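Local structure of chitinase (Thermococcus chitonophagus, 5XSW) at residues A[120-124]-A[125-129]; A[195-198]-A[199-202]; A[401-404]-A[405-409]. The protein probably hydrolyses chitin as an endochitinase, this fragment joining an N-terminal β domain to a mainly helical domain in which a glycan is bound. One frame throughout, in Å; residues are numbered along the deposited sequence.

Contact 1: A[120-124]-A[125-129]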
loop_
_atom_site.group_PDB
_atom_site.type_symbol
_atom_site.label_atom_id
_atom_site.label_comp_id
_atom_site.label_asym_id
_atom_site.label_seq_id
_atom_site.Cartn_x
_atom_site.Cartn_y
_atom_site.Cartn_z
ATOM N N ALA A 120 30.205 -14.272 25.370
ATOM C CA ALA A 120 29.348 -15.209 26.071
ATOM C C ALA A 120 29.264 -14.934 27.586
ATOM O O ALA A 120 28.249 -15.218 28.236
ATOM C CB ALA A 120 29.840 -16.657 25.808
ATOM N N SER A 121 30.311 -14.342 28.150
ATOM C CA SER A 121 30.207 -13.967 29.567
ATOM C C SER A 121 29.240 -12.814 29.891
ATOM O O SER A 121 28.880 -12.623 31.069
ATOM C CB SER A 121 31.585 -13.605 30.096
ATOM O OG SER A 121 32.112 -12.507 29.391
ATOM N N TRP A 122 28.785 -12.062 28.875
ATOM C CA TRP A 122 27.863 -10.941 29.129
ATOM C C TRP A 122 26.555 -11.394 29.751
ATOM O O TRP A 122 25.933 -12.350 29.291
ATOM C CB TRP A 122 27.557 -10.153 27.811
ATOM C CG TRP A 122 26.874 -8.875 28.117
ATOM C CD1 TRP A 122 27.456 -7.658 28.331
ATOM C CD2 TRP A 122 25.470 -8.692 28.289
ATOM N NE1 TRP A 122 26.483 -6.727 28.614
ATOM C CE2 TRP A 122 25.262 -7.344 28.609
ATOM C CE3 TRP A 122 24.365 -9.550 28.208
ATOM C CZ2 TRP A 122 23.993 -6.818 28.837
ATOM C CZ3 TRP A 122 23.100 -9.032 28.443
ATOM C CH2 TRP A 122 22.931 -7.673 28.748
ATOM N N LYS A 123 26.104 -10.651 30.757
ATOM C CA LYS A 123 24.808 -10.824 31.382
ATOM C C LYS A 123 24.337 -9.437 31.780
ATOM O O LYS A 123 25.147 -8.561 32.008
ATOM C CB LYS A 123 24.885 -11.714 32.651
ATOM C CG LYS A 123 25.413 -13.106 32.439
ATOM C CD LYS A 123 25.568 -13.841 33.779
ATOM C CE LYS A 123 26.857 -13.435 34.543
ATOM N NZ LYS A 123 28.126 -14.107 34.037
ATOM N N PRO A 124 23.032 -9.247 31.923
ATOM C CA PRO A 124 22.478 -7.963 32.352
ATOM C C PRO A 124 22.984 -7.551 33.723
ATOM O O PRO A 124 23.409 -8.411 34.494
ATOM C CB PRO A 124 20.978 -8.225 32.417
ATOM C CG PRO A 124 20.747 -9.368 31.522
ATOM C CD PRO A 124 21.984 -10.209 31.532
ATOM N N GLY A 125 22.913 -6.259 34.019
ATOM C CA GLY A 125 23.290 -5.717 35.318
ATOM C C GLY A 125 24.757 -5.369 35.406
ATOM O O GLY A 125 25.266 -4.495 34.720
ATOM N N ASN A 126 25.486 -6.073 36.251
ATOM C CA ASN A 126 26.813 -5.588 36.564
ATOM C C ASN A 126 27.887 -6.246 35.726
ATOM O O ASN A 126 28.898 -6.694 36.252
ATOM C CB ASN A 126 27.091 -5.744 38.069
ATOM C CG ASN A 126 26.297 -4.729 38.915
ATOM O OD1 ASN A 126 26.028 -3.587 38.477
ATOM N ND2 ASN A 126 25.909 -5.142 40.122
ATOM N N PHE A 127 27.692 -6.256 34.407
ATOM C CA PHE A 127 28.758 -6.670 33.516
ATOM C C PHE A 127 29.917 -5.689 33.517
ATOM O O PHE A 127 29.788 -4.533 33.928
ATOM C CB PHE A 127 28.240 -6.828 32.067
ATOM C CG PHE A 127 27.532 -5.585 31.535
ATOM C CD1 PHE A 127 28.234 -4.581 30.896
ATOM C CD2 PHE A 127 26.146 -5.443 31.694
ATOM C CE1 PHE A 127 27.566 -3.440 30.388
ATOM C CE2 PHE A 127 25.481 -4.303 31.202
ATOM C CZ PHE A 127 26.197 -3.316 30.560
ATOM N N THR A 128 31.052 -6.140 33.009
ATOM C CA THR A 128 32.270 -5.330 32.976
ATOM C C THR A 128 32.748 -5.084 31.561
ATOM O O THR A 128 32.180 -5.632 30.621
ATOM C CB THR A 128 33.425 -6.052 33.749
ATOM O OG1 THR A 128 33.872 -7.151 32.960
ATOM C CG2 THR A 128 32.917 -6.600 35.078
ATOM N N LEU A 129 33.834 -4.334 31.400
ATOM C CA LEU A 129 34.320 -3.976 30.065
ATOM C C LEU A 129 34.671 -5.205 29.229
ATOM O O LEU A 129 34.448 -5.238 27.996
ATOM C CB LEU A 129 35.532 -3.046 30.167
ATOM C CG LEU A 129 36.154 -2.486 28.896
ATOM C CD1 LEU A 129 35.064 -1.671 28.148
ATOM C CD2 LEU A 129 37.357 -1.598 29.180
#

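Contact 2: A[195-198]-A[199-202]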
loop_
_atom_site.group_PDB
_atom_site.type_symbol
_atom_site.label_atom_id
_atom_site.label_comp_id
_atom_site.label_asym_id
_atom_site.label_seq_id
_atom_site.Cartn_x
_atom_site.Cartn_y
_atom_site.Cartn_z
ATOM N N ALA A 195 19.257 -0.693 11.279
ATOM C CA ALA A 195 18.798 -1.494 10.135
ATOM C C ALA A 195 19.779 -2.653 9.858
ATOM O O ALA A 195 19.388 -3.743 9.509
ATOM C CB ALA A 195 18.665 -0.595 8.840
ATOM N N TYR A 196 21.065 -2.340 9.950
ATOM C CA TYR A 196 22.152 -3.317 9.746
ATOM C C TYR A 196 22.064 -4.430 10.793
ATOM O O TYR A 196 21.952 -5.577 10.476
ATOM C CB TYR A 196 23.481 -2.572 9.875
ATOM C CG TYR A 196 24.758 -3.379 9.690
ATOM C CD1 TYR A 196 24.797 -4.517 8.888
ATOM C CD2 TYR A 196 25.951 -2.951 10.298
ATOM C CE1 TYR A 196 26.008 -5.219 8.696
ATOM C CE2 TYR A 196 27.138 -3.654 10.130
ATOM C CZ TYR A 196 27.155 -4.787 9.346
ATOM O OH TYR A 196 28.355 -5.460 9.165
ATOM N N GLU A 197 22.084 -4.070 12.066
ATOM C CA GLU A 197 22.119 -5.087 13.120
ATOM C C GLU A 197 20.806 -5.862 13.213
ATOM O O GLU A 197 20.775 -7.084 13.442
ATOM C CB GLU A 197 22.502 -4.422 14.499
ATOM C CG GLU A 197 22.720 -5.473 15.651
ATOM C CD GLU A 197 23.893 -6.449 15.378
ATOM O OE1 GLU A 197 24.862 -6.115 14.617
ATOM O OE2 GLU A 197 23.863 -7.549 15.964
ATOM N N TRP A 198 19.692 -5.169 13.042
ATOM C CA TRP A 198 18.396 -5.816 13.119
ATOM C C TRP A 198 18.092 -6.657 11.869
ATOM O O TRP A 198 17.755 -7.842 11.993
ATOM C CB TRP A 198 17.285 -4.737 13.320
ATOM C CG TRP A 198 15.986 -5.256 13.861
ATOM C CD1 TRP A 198 15.606 -6.573 14.068
ATOM C CD2 TRP A 198 14.883 -4.457 14.261
ATOM N NE1 TRP A 198 14.337 -6.606 14.606
ATOM C CE2 TRP A 198 13.880 -5.316 14.739
ATOM C CE3 TRP A 198 14.663 -3.070 14.302
ATOM C CZ2 TRP A 198 12.653 -4.837 15.209
ATOM C CZ3 TRP A 198 13.474 -2.607 14.792
ATOM C CH2 TRP A 198 12.468 -3.495 15.226
ATOM N N PHE A 199 18.224 -6.089 10.657
ATOM C CA PHE A 199 17.715 -6.804 9.442
ATOM C C PHE A 199 18.850 -7.250 8.527
ATOM O O PHE A 199 18.603 -7.817 7.466
ATOM C CB PHE A 199 16.690 -5.910 8.651
ATOM C CG PHE A 199 15.485 -5.543 9.500
ATOM C CD1 PHE A 199 14.553 -6.511 9.818
ATOM C CD2 PHE A 199 15.319 -4.232 9.997
ATOM C CE1 PHE A 199 13.461 -6.207 10.673
ATOM C CE2 PHE A 199 14.228 -3.923 10.796
ATOM C CZ PHE A 199 13.325 -4.930 11.164
ATOM N N LYS A 200 20.094 -7.005 8.965
ATOM C CA LYS A 200 21.328 -7.458 8.269
ATOM C C LYS A 200 21.533 -6.736 6.969
ATOM O O LYS A 200 22.229 -7.232 6.070
ATOM C CB LYS A 200 21.310 -8.989 8.014
ATOM C CG LYS A 200 20.788 -9.779 9.252
ATOM C CD LYS A 200 21.587 -9.385 10.543
ATOM C CE LYS A 200 20.917 -10.101 11.737
ATOM N NZ LYS A 200 21.623 -9.788 13.062
ATOM N N VAL A 201 20.949 -5.534 6.859
ATOM C CA VAL A 201 21.142 -4.725 5.659
ATOM C C VAL A 201 22.416 -3.893 5.709
ATOM O O VAL A 201 22.662 -3.184 6.711
ATOM C CB VAL A 201 19.913 -3.732 5.474
ATOM C CG1 VAL A 201 20.085 -2.892 4.173
ATOM C CG2 VAL A 201 18.632 -4.617 5.438
ATOM N N ASN A 202 23.219 -4.017 4.654
ATOM C CA ASN A 202 24.468 -3.292 4.419
ATOM C C ASN A 202 24.203 -1.785 4.399
ATOM O O ASN A 202 23.467 -1.307 3.547
ATOM C CB ASN A 202 25.035 -3.721 3.056
ATOM C CG ASN A 202 26.349 -3.035 2.685
ATOM O OD1 ASN A 202 26.945 -2.267 3.463
ATOM N ND2 ASN A 202 26.832 -3.345 1.497
HETATM O O HOH W 1 24.298 -9.907 14.290
#

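Contact 3: A[401-404]-A[405-409]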
loop_
_atom_site.group_PDB
_atom_site.type_symbol
_atom_site.label_atom_id
_atom_site.label_comp_id
_atom_site.label_asym_id
_atom_site.label_seq_id
_atom_site.Cartn_x
_atom_site.Cartn_y
_atom_site.Cartn_z
ATOM N N ASP A 401 22.627 11.719 23.005
ATOM C CA ASP A 401 22.404 11.122 21.658
ATOM C C ASP A 401 21.790 9.724 21.726
ATOM O O ASP A 401 20.835 9.405 20.988
ATOM C CB ASP A 401 23.722 11.015 20.890
ATOM C CG ASP A 401 24.318 12.356 20.537
ATOM O OD1 ASP A 401 23.575 13.369 20.482
ATOM O OD2 ASP A 401 25.529 12.392 20.297
ATOM N N ILE A 402 22.354 8.877 22.601
ATOM C CA ILE A 402 21.927 7.484 22.746
ATOM C C ILE A 402 20.540 7.422 23.346
ATOM O O ILE A 402 19.658 6.683 22.892
ATOM C CB ILE A 402 22.916 6.668 23.652
ATOM C CG1 ILE A 402 24.334 6.708 23.084
ATOM C CG2 ILE A 402 22.453 5.230 23.825
ATOM C CD1 ILE A 402 24.524 6.083 21.768
ATOM N N GLU A 403 20.332 8.239 24.372
ATOM C CA GLU A 403 19.044 8.291 25.015
ATOM C C GLU A 403 17.945 8.711 24.041
ATOM O O GLU A 403 16.823 8.185 24.051
ATOM C CB GLU A 403 19.115 9.284 26.207
ATOM C CG GLU A 403 17.743 9.592 26.763
ATOM C CD GLU A 403 17.113 8.428 27.529
ATOM O OE1 GLU A 403 17.876 7.620 28.107
ATOM O OE2 GLU A 403 15.852 8.316 27.560
ATOM N N TYR A 404 18.255 9.738 23.273
ATOM C CA TYR A 404 17.319 10.265 22.279
ATOM C C TYR A 404 16.973 9.157 21.254
ATOM O O TYR A 404 15.803 8.849 20.960
ATOM C CB TYR A 404 17.972 11.477 21.587
ATOM C CG TYR A 404 17.186 11.911 20.365
ATOM C CD1 TYR A 404 15.851 12.303 20.465
ATOM C CD2 TYR A 404 17.777 11.896 19.112
ATOM C CE1 TYR A 404 15.132 12.678 19.314
ATOM C CE2 TYR A 404 17.083 12.275 17.989
ATOM C CZ TYR A 404 15.772 12.661 18.091
ATOM O OH TYR A 404 15.130 13.007 16.909
ATOM N N PHE A 405 18.020 8.541 20.731
ATOM C CA PHE A 405 17.845 7.440 19.777
ATOM C C PHE A 405 16.881 6.383 20.303
ATOM O O PHE A 405 15.890 6.047 19.633
ATOM C CB PHE A 405 19.194 6.822 19.428
ATOM C CG PHE A 405 19.063 5.672 18.460
ATOM C CD1 PHE A 405 18.853 5.921 17.099
ATOM C CD2 PHE A 405 19.086 4.352 18.912
ATOM C CE1 PHE A 405 18.680 4.861 16.200
ATOM C CE2 PHE A 405 18.918 3.288 18.004
ATOM C CZ PHE A 405 18.735 3.559 16.655
ATOM N N PHE A 406 17.064 5.904 21.540
ATOM C CA PHE A 406 16.169 4.856 22.005
ATOM C C PHE A 406 14.756 5.331 22.380
ATOM O O PHE A 406 13.829 4.568 22.241
ATOM C CB PHE A 406 16.780 4.081 23.194
ATOM C CG PHE A 406 17.861 3.146 22.777
ATOM C CD1 PHE A 406 17.545 1.924 22.210
ATOM C CD2 PHE A 406 19.198 3.505 22.885
ATOM C CE1 PHE A 406 18.544 1.035 21.774
ATOM C CE2 PHE A 406 20.209 2.611 22.442
ATOM C CZ PHE A 406 19.870 1.387 21.873
ATOM N N THR A 407 14.608 6.576 22.850
ATOM C CA THR A 407 13.277 7.194 22.989
ATOM C C THR A 407 12.499 7.179 21.667
ATOM O O THR A 407 11.335 6.828 21.639
ATOM C CB THR A 407 13.415 8.672 23.472
ATOM O OG1 THR A 407 14.178 8.686 24.683
ATOM C CG2 THR A 407 12.081 9.305 23.741
ATOM N N VAL A 408 13.138 7.598 20.590
ATOM C CA VAL A 408 12.459 7.569 19.282
ATOM C C VAL A 408 12.125 6.126 18.900
ATOM O O VAL A 408 10.986 5.786 18.460
ATOM C CB VAL A 408 13.337 8.230 18.202
ATOM C CG1 VAL A 408 12.623 8.073 16.803
ATOM C CG2 VAL A 408 13.556 9.766 18.570
ATOM N N VAL A 409 13.082 5.217 19.096
ATOM C CA VAL A 409 12.764 3.822 18.758
ATOM C C VAL A 409 11.532 3.354 19.547
ATOM O O VAL A 409 10.616 2.713 19.028
ATOM C CB VAL A 409 13.969 2.890 19.018
ATOM C CG1 VAL A 409 13.531 1.426 18.847
ATOM C CG2 VAL A 409 15.078 3.217 17.983
#

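Contact 1: A[120-124]-A[125-129]
In the long loop that leads from strand 98-104 to helix 136-139, Trp122 and Phe127 meet across a tight bend of the chain. Residues 120-129 form neither helix nor strand, and the bend is an example of an irregular segment in which an aromatic pair and a glycine accompany the change of direction. The indole nitrogen Trp122 NE1 hangs over the middle of the phenyl face, 3.3 Å from Phe127 CG. The planes are inclined at 40°, an oblique meeting in which the benzo side also takes part, Trp122 CZ2 lying 3.8 Å from Phe127 CE2. Phe127 reaches this place with CG lodged between its own backbone N and carbonyl carbon (chi1 54°), which folds the ring back over the preceding residues. Its rim then faces the backbone: the carbonyl oxygen Lys123 O lies near the ring plane, 3.3 Å from Phe127 CD2, where the slightly positive ring hydrogens probably suit it. The indole has a backbone neighbour too, Pro124 N standing over one of its faces. The reversal itself falls at Gly125, whose phi of 88° and lack of CB matter, since a β carbon there would run into Pro124 O. Next comes an inverse gamma turn centred on Asn126, with a weak bond of 3.0 Å from Phe127 N to Gly125 O. Without the phenyl ring, as with an alanine here, the indole would probably lose the face that Trp122 NE1 lies over and be held less firmly. The bend rests on helix 421-439: Trp122, Pro124 and Phe127 all touch Asp430, whose carboxylate accepts from Gly125 N, while Arg433 binds Phe127 O. Leu132, farther along the loop toward helix 136-139, packs against both aromatic rings.

Contact 2: A[195-198]-A[199-202]
Phe199 lays its ring against Trp198, the residue just before it, in a face-to-face stack at the end of helix 186-199. The planes differ by only 20° and the Phe199 centroid lies 4.0 Å from that of the five-membered ring of Trp198; Phe199 CZ sits over the middle of the indole, 3.5 Å from Trp198 CD2. Consecutive residues can stack because their first torsions differ: Trp198 CG is anti to its backbone N (chi1 -161°), whereas Phe199 CG is anti to the carbonyl carbon (chi1 -60°), and both side chains leave in the same direction. The indole has further partners, Trp464 edge-to-face and His468 O at NE1. Phe199 N still makes a helical bond to Ala195 O. Lys200, with positive phi, then ends helix 186-199, and the short connection through Val201 and Asn202 leads into helix 203-214. Its backbone N keeps a weak bond to Tyr196 O. The side chain bends at chi2 and runs back extended, so that Lys200 NZ donates to Glu197 O over 2.9 Å, tilted a little from the carbonyl plane. Ammonium and helix end are thus paired, an interaction likely to be favourable because carbonyls at a C-terminus carry the negative end of the helix dipole. A water spans the remaining gap, accepting from Lys200 NZ and donating to Glu197 OE2, 4.3 Å from Lys200 NZ; Glu197 OE1 is bound to Arg458. Val201 turns its carbonyl back on the helix, Val201 O lying 3.1 Å from Tyr196 CA in a CA-H...O contact and 3.3 Å from Tyr196 CD1. Asn202, the N-cap of the next helix, places OD1 on Asn204 N while ND2 bonds to Gly150 O and Asp386.

Contact 3: A[401-404]-A[405-409]
Tyr404 and Val408, one turn apart on helix 399-412, give a worked example of how neighbouring turns fit together. Tyr404 CB starts beside the backbone, 3.1 Å from Phe405 N, and CG remains close to that same nitrogen. With CG anti to the backbone N (chi1 169°), the ring slants outward and toward the next turn. Tyr404 CD1 comes within van der Waals range of Val408 CG2; Tyr404 CE1 packs closest to this methyl, at 3.4 Å, and Tyr404 CZ follows at 3.7 Å. The two side chains cross at a slant, neither face nor edge being plainly used. At the tip, OH still brushes the methyl and makes a weak hydrogen bond to Asn285 O, while Tyr187 meets the ring edge-to-face. Val408 N donates to Tyr404 O in the backbone of the same turn. Elsewhere on the helix, Ile402 and Phe406 lie side by side, Ile402 CG2 standing in the plane of the phenyl ring at its edge, 3.7 Å from Phe406 CE2. Phe405 and Phe406 turn toward helix 449-461, where Phe453 meets Phe405 edge-to-face. The opposite kind of group appears at Thr407. Its OG1 is anti to the carbonyl carbon (chi1 -55°), and Thr407 OG1 donates to Glu403 O over 2.8 Å, from above the carbonyl plane. Thr407 N reaches Glu403 O from the other face, at 3.0 Å. Two bonds therefore grip a single carbonyl oxygen, and the hydroxyl of Thr407 donates within its own helix. The nearby carboxylate oxygen Glu403 OE2 is not bonded to Thr407 OG1; the hydroxyl's hydrogen goes to the backbone instead, which probably lessens the cost of placing a threonine here, while Phe405 and Phe406 pack on the neighbouring helices.

Along the chain the three contacts follow in series, contact 1 closing before contact 2 and contact 2 before contact 3. None touches another: between centres it is about 24 Å from contact 1 to contact 2, about 22 Å from contact 1 to contact 3, and about 18 Å from contact 2 to contact 3. Helices connect them instead. Helix 421-439 carries the loop of contact 1 on residues such as Asp430 and receives Phe406 of contact 3; helices 288-311 and 449-461 pack on contacts 2 and 3 alike. Contact 2 sits near the chain's centre and leads into helix 203-214, whose far end supplies Lys212, Glu213 and Asn214 to the glycan pocket, so core packing and substrate site belong to one helical framework.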